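Local coordinates for mandelate racemase/muconate lactonizing enzyme family protein (Sorangium cellulosum, PDB 3S5S), which belongs to the mandelate racemase/muconate lactonizing enzyme family of the enolase superfamily, joining an N-terminal domain to a barrel domain, at residues A[15-20]-A[328-333]. Residues are numbered along the deposited sequence; the frame is centred on the assembly and turned at random.
Sequences LDIPLH and LFLAEN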
ATOM      1  N   LEU A  15      -0.240  27.055 -13.464  1.00 30.53           N
ATOM      2  CA  LEU A  15      -0.618  26.163 -14.578  1.00 30.51           C
ATOM      3  C   LEU A  15      -2.080  26.469 -14.983  1.00 31.03           C
ATOM      4  O   LEU A  15      -3.024  25.783 -14.552  1.00 30.48           O
ATOM      5  CB  LEU A  15      -0.399  24.668 -14.236  1.00 27.74           C
ATOM      6  CG  LEU A  15      -0.723  23.684 -15.389  1.00 29.29           C
ATOM      7  CD1 LEU A  15      -0.007  24.052 -16.717  1.00 31.14           C
ATOM      8  CD2 LEU A  15      -0.475  22.197 -15.049  1.00 24.28           C
ATOM      9  N   ASP A  16      -2.251  27.533 -15.749  1.00 31.63           N
ATOM     10  CA  ASP A  16      -3.569  27.981 -16.142  1.00 34.09           C
ATOM     11  C   ASP A  16      -3.884  27.493 -17.554  1.00 34.95           C
ATOM     12  O   ASP A  16      -3.315  28.000 -18.538  1.00 35.91           O
ATOM     13  CB  ASP A  16      -3.658  29.521 -16.126  1.00 35.57           C
ATOM     14  CG  ASP A  16      -3.530  30.114 -14.712  1.00 36.80           C
ATOM     15  OD1 ASP A  16      -4.014  29.486 -13.749  1.00 33.14           O
ATOM     16  OD2 ASP A  16      -2.946  31.221 -14.562  1.00 39.45           O
ATOM     17  N   ILE A  17      -4.802  26.535 -17.646  1.00 34.58           N
ATOM     18  CA  ILE A  17      -5.264  26.025 -18.936  1.00 35.05           C
ATOM     19  C   ILE A  17      -6.749  26.287 -19.201  1.00 36.53           C
ATOM     20  O   ILE A  17      -7.601  25.909 -18.381  1.00 36.72           O
ATOM     21  CB  ILE A  17      -5.017  24.544 -19.045  1.00 33.04           C
ATOM     22  CG1 ILE A  17      -3.629  24.204 -18.501  1.00 31.12           C
ATOM     23  CG2 ILE A  17      -5.154  24.117 -20.515  1.00 34.70           C
ATOM     24  CD1 ILE A  17      -3.365  22.716 -18.323  1.00 29.88           C
ATOM     25  N   PRO A  18      -7.068  26.894 -20.353  1.00 38.09           N
ATOM     26  CA  PRO A  18      -8.449  27.134 -20.695  1.00 40.39           C
ATOM     27  C   PRO A  18      -9.263  25.837 -20.845  1.00 40.84           C
ATOM     28  O   PRO A  18      -8.746  24.811 -21.310  1.00 39.55           O
ATOM     29  CB  PRO A  18      -8.353  27.857 -22.051  1.00 42.22           C
ATOM     30  CG  PRO A  18      -6.963  28.280 -22.196  1.00 40.03           C
ATOM     31  CD  PRO A  18      -6.163  27.298 -21.440  1.00 38.98           C
ATOM     32  N   LEU A  19     -10.513  25.893 -20.390  1.00 43.23           N
ATOM     33  CA  LEU A  19     -11.528  24.883 -20.649  1.00 45.34           C
ATOM     34  C   LEU A  19     -12.295  25.383 -21.875  1.00 49.56           C
ATOM     35  O   LEU A  19     -12.449  26.610 -22.037  1.00 51.48           O
ATOM     36  CB  LEU A  19     -12.451  24.753 -19.432  1.00 44.67           C
ATOM     37  CG  LEU A  19     -11.766  24.306 -18.112  1.00 43.34           C
ATOM     38  CD1 LEU A  19     -12.697  24.299 -16.922  1.00 40.97           C
ATOM     39  CD2 LEU A  19     -11.150  22.934 -18.252  1.00 39.18           C
ATOM     40  N   HIS A  20     -12.739  24.477 -22.758  1.00 52.26           N
ATOM     41  CA  HIS A  20     -13.504  24.901 -23.958  1.00 57.17           C
ATOM     42  C   HIS A  20     -14.744  25.688 -23.493  1.00 60.68           C
ATOM     43  O   HIS A  20     -14.930  26.907 -23.749  1.00 62.15           O
ATOM     44  CB  HIS A  20     -13.982  23.697 -24.772  1.00 56.79           C
ATOM     45  CG  HIS A  20     -12.891  22.799 -25.265  1.00 57.02           C
ATOM     46  ND1 HIS A  20     -12.233  23.009 -26.459  1.00 60.54           N
ATOM     47  CD2 HIS A  20     -12.382  21.651 -24.758  1.00 57.30           C
ATOM     48  CE1 HIS A  20     -11.345  22.046 -26.652  1.00 59.22           C
ATOM     49  NE2 HIS A  20     -11.418  21.205 -25.635  1.00 56.83           N
ATOM     50  N   LEU A 328      -9.786  15.891 -22.215  1.00 31.53           N
ATOM     51  CA  LEU A 328     -10.740  16.150 -23.285  1.00 33.05           C
ATOM     52  C   LEU A 328     -11.409  17.495 -23.182  1.00 35.01           C
ATOM     53  O   LEU A 328     -11.947  17.967 -24.183  1.00 37.00           O
ATOM     54  CB  LEU A 328     -11.784  15.028 -23.438  1.00 32.59           C
ATOM     55  CG  LEU A 328     -11.278  13.567 -23.557  1.00 29.50           C
ATOM     56  CD1 LEU A 328     -12.428  12.555 -23.639  1.00 26.11           C
ATOM     57  CD2 LEU A 328     -10.353  13.414 -24.716  1.00 23.33           C
ATOM     58  N   PHE A 329     -11.363  18.122 -22.003  1.00 35.01           N
ATOM     59  CA  PHE A 329     -12.119  19.376 -21.744  1.00 36.72           C
ATOM     60  C   PHE A 329     -11.267  20.659 -21.799  1.00 37.12           C
ATOM     61  O   PHE A 329     -11.775  21.806 -21.664  1.00 38.40           O
ATOM     62  CB  PHE A 329     -12.798  19.290 -20.373  1.00 36.69           C
ATOM     63  CG  PHE A 329     -13.947  18.365 -20.347  1.00 37.88           C
ATOM     64  CD1 PHE A 329     -13.758  17.013 -20.137  1.00 36.17           C
ATOM     65  CD2 PHE A 329     -15.222  18.830 -20.566  1.00 40.14           C
ATOM     66  CE1 PHE A 329     -14.835  16.141 -20.142  1.00 37.75           C
ATOM     67  CE2 PHE A 329     -16.316  17.949 -20.566  1.00 42.82           C
ATOM     68  CZ  PHE A 329     -16.122  16.608 -20.359  1.00 40.05           C
ATOM     69  N   LEU A 330      -9.971  20.448 -21.984  1.00 35.64           N
ATOM     70  CA  LEU A 330      -8.980  21.514 -22.000  1.00 35.11           C
ATOM     71  C   LEU A 330      -8.660  21.936 -23.427  1.00 36.56           C
ATOM     72  O   LEU A 330      -8.368  21.088 -24.301  1.00 36.00           O
ATOM     73  CB  LEU A 330      -7.713  21.050 -21.291  1.00 32.30           C
ATOM     74  CG  LEU A 330      -7.899  20.587 -19.839  1.00 29.70           C
ATOM     75  CD1 LEU A 330      -6.560  20.188 -19.282  1.00 27.63           C
ATOM     76  CD2 LEU A 330      -8.493  21.659 -18.948  1.00 28.74           C
ATOM     77  N   ALA A 331      -8.671  23.255 -23.625  1.00 37.35           N
ATOM     78  CA  ALA A 331      -8.481  23.878 -24.914  1.00 38.62           C
ATOM     79  C   ALA A 331      -7.039  23.848 -25.343  1.00 38.11           C
ATOM     80  O   ALA A 331      -6.724  24.199 -26.468  1.00 40.28           O
ATOM     81  CB  ALA A 331      -8.970  25.323 -24.862  1.00 40.18           C
ATOM     82  N   GLU A 332      -6.146  23.479 -24.446  1.00 36.71           N
ATOM     83  CA  GLU A 332      -4.729  23.345 -24.784  1.00 36.70           C
ATOM     84  C   GLU A 332      -4.137  22.205 -24.017  1.00 33.48           C
ATOM     85  O   GLU A 332      -4.697  21.752 -23.033  1.00 32.90           O
ATOM     86  CB  GLU A 332      -3.940  24.586 -24.374  1.00 38.09           C
ATOM     87  CG  GLU A 332      -4.016  25.690 -25.327  1.00 44.53           C
ATOM     88  CD  GLU A 332      -4.055  27.049 -24.635  1.00 50.80           C
ATOM     89  OE1 GLU A 332      -3.491  27.184 -23.509  1.00 50.57           O
ATOM     90  OE2 GLU A 332      -4.663  27.972 -25.244  1.00 54.11           O
ATOM     91  N   ASN A 333      -2.969  21.787 -24.460  1.00 32.58           N
ATOM     92  CA  ASN A 333      -2.178  20.766 -23.801  1.00 30.03           C
ATOM     93  C   ASN A 333      -0.776  21.319 -23.762  1.00 29.97           C
ATOM     94  O   ASN A 333      -0.056  21.259 -24.778  1.00 30.96           O
ATOM     95  CB  ASN A 333      -2.198  19.447 -24.588  1.00 28.66           C
ATOM     96  CG  ASN A 333      -1.319  18.380 -23.944  1.00 27.15           C
ATOM     97  OD1 ASN A 333      -0.579  18.670 -23.016  1.00 27.57           O
ATOM     98  ND2 ASN A 333      -1.404  17.149 -24.419  1.00 24.60           N
TER
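Leu-19 and Leu-330 face each other as a non-hydrogen-bonded antiparallel pair, an isolated bridge flanked by two backbone hydrogen bonds: Ala-331 N to Pro-18 O (2.8 Å, 168° at the hydrogen) and His-20 N to Phe-329 O (3.0 Å). The two acceptor oxygens also receive CA-H...O contacts, Phe-329 O from Leu-19 CA at 3.2 Å and Pro-18 O from Leu-330 CA, so each carbonyl oxygen has one N-H hydrogen bond and one weaker C-H contact. The His-20 imidazole lies against the loop. Ala-331 CA sits over one face, 4.1 Å from the ring centroid in a CH-pi contact, while Leu-328 O lies near the ring plane at the edge, by NE2. The methyl of the same alanine meets Pro-18 CB at 3.8 Å, and the bent Glu-332 side chain brings OE1 to 3.4 Å from Pro-18 CD. With CG1 beside the backbone N (chi1 -43°), the CG2 methyl of Ile-17 is left anti to it and comes to 3.5 Å from Glu-332 O. The bridge thus ties strand 7-25 of the N-terminal domain to the loop following barrel strand 319-322; Leu-330 also touches Ala-33 of the adjacent strand 28-42, and Phe-329 packs on Phe-23 and on Thr-139 of barrel strand 133-140.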